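Local coordinates for Pdx2 protein (Plasmodium falciparum, PDB 2ABW) that hydrolyses glutamine to glutamate and ammonia, which is channelled to the synthase partner Pdx1 for making pyridoxal 5'-phosphate, the active form of vitamin B6, at residues D116-R121 against P156-L162. Sequence-based numbering, arbitrary orientation. Where two conformers were deposited one is given.
Sequences DITICR and PYIREIL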
# COMPACT_ATOMS: atom_id res chain seq x y z
N ASP A 116 0.37 10.86 5.89
CA ASP A 116 0.61 12.35 5.86
C ASP A 116 1.94 12.60 5.17
O ASP A 116 2.94 12.94 5.78
CB ASP A 116 0.47 12.98 7.20
CG ASP A 116 -1.00 12.95 7.70
OD1 ASP A 116 -1.98 12.88 6.88
OD2 ASP A 116 -1.14 12.87 8.93
N ILE A 117 1.89 12.42 3.84
CA ILE A 117 3.04 12.64 2.99
C ILE A 117 2.61 13.35 1.71
O ILE A 117 1.48 13.36 1.32
CB ILE A 117 3.69 11.30 2.59
CG1 ILE A 117 2.77 10.43 1.67
CG2 ILE A 117 4.14 10.56 3.85
CD1 ILE A 117 3.28 9.01 1.37
N THR A 118 3.59 13.96 1.05
CA THR A 118 3.42 14.44 -0.30
C THR A 118 4.13 13.53 -1.24
O THR A 118 5.32 13.18 -1.04
CB THR A 118 4.10 15.83 -0.46
OG1 THR A 118 3.48 16.76 0.42
CG2 THR A 118 4.04 16.36 -1.83
N ILE A 119 3.42 13.03 -2.22
CA ILE A 119 3.95 12.07 -3.16
C ILE A 119 3.80 12.59 -4.62
O ILE A 119 2.80 13.31 -4.93
CB ILE A 119 3.27 10.74 -2.98
CG1 ILE A 119 4.07 9.60 -3.58
CG2 ILE A 119 1.80 10.82 -3.56
CD1 ILE A 119 3.52 8.22 -3.13
N CYS A 120 4.75 12.27 -5.48
CA CYS A 120 4.82 12.69 -6.87
C CYS A 120 4.78 11.50 -7.77
O CYS A 120 5.52 10.51 -7.59
CB CYS A 120 6.13 13.39 -7.13
SG CYS A 120 6.40 14.63 -5.98
N ARG A 121 3.93 11.55 -8.77
CA ARG A 121 3.82 10.38 -9.60
C ARG A 121 4.94 10.38 -10.56
O ARG A 121 5.39 9.32 -10.92
CB ARG A 121 2.45 10.28 -10.29
CG ARG A 121 2.48 10.34 -11.69
CD ARG A 121 1.25 9.74 -12.28
NE ARG A 121 1.08 10.22 -13.64
CZ ARG A 121 0.04 9.92 -14.42
NH1 ARG A 121 -0.93 9.12 -13.98
NH2 ARG A 121 -0.04 10.44 -15.64
N PRO A 156 6.54 5.95 -7.69
CA PRO A 156 6.22 7.30 -7.26
C PRO A 156 7.31 7.74 -6.27
O PRO A 156 8.02 6.88 -5.71
CB PRO A 156 4.87 7.15 -6.57
CG PRO A 156 4.82 5.78 -6.14
CD PRO A 156 5.53 5.01 -7.20
N TYR A 157 7.41 9.05 -6.09
CA TYR A 157 8.44 9.66 -5.25
C TYR A 157 7.83 10.36 -4.09
O TYR A 157 7.06 11.30 -4.21
CB TYR A 157 9.27 10.61 -6.10
CG TYR A 157 10.31 11.36 -5.33
CD1 TYR A 157 11.48 10.74 -4.91
CD2 TYR A 157 10.17 12.69 -5.09
CE1 TYR A 157 12.45 11.46 -4.21
CE2 TYR A 157 11.13 13.40 -4.39
CZ TYR A 157 12.24 12.77 -3.95
OH TYR A 157 13.19 13.51 -3.27
N ILE A 158 8.26 9.99 -2.89
CA ILE A 158 7.80 10.62 -1.66
C ILE A 158 8.65 11.85 -1.37
O ILE A 158 9.83 11.73 -0.93
CB ILE A 158 7.83 9.62 -0.51
CG1 ILE A 158 6.86 8.48 -0.80
CG2 ILE A 158 7.53 10.32 0.79
CD1 ILE A 158 6.87 7.22 0.18
N ARG A 159 8.12 13.03 -1.63
CA ARG A 159 8.83 14.25 -1.60
C ARG A 159 8.87 14.82 -0.20
O ARG A 159 9.83 15.54 0.15
CB ARG A 159 8.24 15.24 -2.54
CG ARG A 159 9.04 16.55 -2.69
CD ARG A 159 8.51 17.42 -3.80
NE ARG A 159 7.23 18.06 -3.50
CZ ARG A 159 7.08 19.08 -2.67
NH1 ARG A 159 8.08 19.53 -1.92
NH2 ARG A 159 5.89 19.56 -2.46
N GLU A 160 7.79 14.66 0.57
CA GLU A 160 7.70 15.27 1.91
C GLU A 160 7.05 14.29 2.91
O GLU A 160 6.02 13.72 2.60
CB GLU A 160 6.84 16.52 1.88
CG GLU A 160 7.30 17.61 0.92
CD GLU A 160 6.40 18.85 0.90
OE1 GLU A 160 5.15 18.66 1.00
OE2 GLU A 160 6.97 19.97 0.85
N ILE A 161 7.59 14.28 4.13
CA ILE A 161 6.92 13.70 5.30
C ILE A 161 6.29 14.90 6.02
O ILE A 161 7.00 15.89 6.30
CB ILE A 161 7.91 12.98 6.18
CG1 ILE A 161 8.61 11.83 5.43
CG2 ILE A 161 7.27 12.43 7.46
CD1 ILE A 161 7.71 10.79 4.78
N LEU A 162 5.02 14.75 6.42
CA LEU A 162 4.24 15.90 6.90
C LEU A 162 3.84 15.78 8.37
O LEU A 162 3.18 16.68 8.90
CB LEU A 162 3.05 16.14 6.02
CG LEU A 162 3.30 16.42 4.55
CD1 LEU A 162 2.04 16.42 3.74
CD2 LEU A 162 4.15 17.68 4.34
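Cys120 and Tyr157 form an antiparallel hydrogen-bonded pair, N of each reaching O of the other. Further along, Thr118 faces two residues, Arg159 and Glu160, in a classic beta bulge. Its carbonyl O takes Arg159 N at 2.9 Å and, more weakly, Glu160 N at 3.3 Å, while its own N donates to Glu160 O. Past the bulge, Leu162 N closes on Asp116 O at 2.8 Å.

The polar face is built on Thr118. OG1, placed beside the backbone N (chi1 -61°), gives a short 2.6 Å hydrogen bond to Glu160 OE1 on the anti side of the carboxylate, and Asn96 ND2 also bonds to this hydroxyl. The methyl CG2 comes obliquely to the guanidinium of Arg159, 3.7 Å from NH2. Arg159 bends at chi3 (72°) and lays one face of its guanidinium over Glu160 CG, off toward the rim; NH1 pairs with Glu160 OE2 in a salt bridge whose hydrogen bond is weak and bent, and NH2 pairs with Glu98.

Ile117, Ile119, Ile158 and Ile161 share the other face. Ile119 CD1 packs on Pro156 CB at 3.8 Å and on Ile158 CG1; Ile117 CG2 meets Ile161 CD1 at 3.7 Å. Strand 180-187 and helix 88-92 cover this greasy side.

The two strands complete a three-stranded sheet with strand 94-98, polar around Thr118 and apolar on the isoleucine face. Backbone bonds and the Thr118-Glu160-Arg159 network fix the register across the bulge, and the end bearing Pro156 and Arg121, a glutamine-binding residue, lies by the nucleophile Cys87 and the glutamine site.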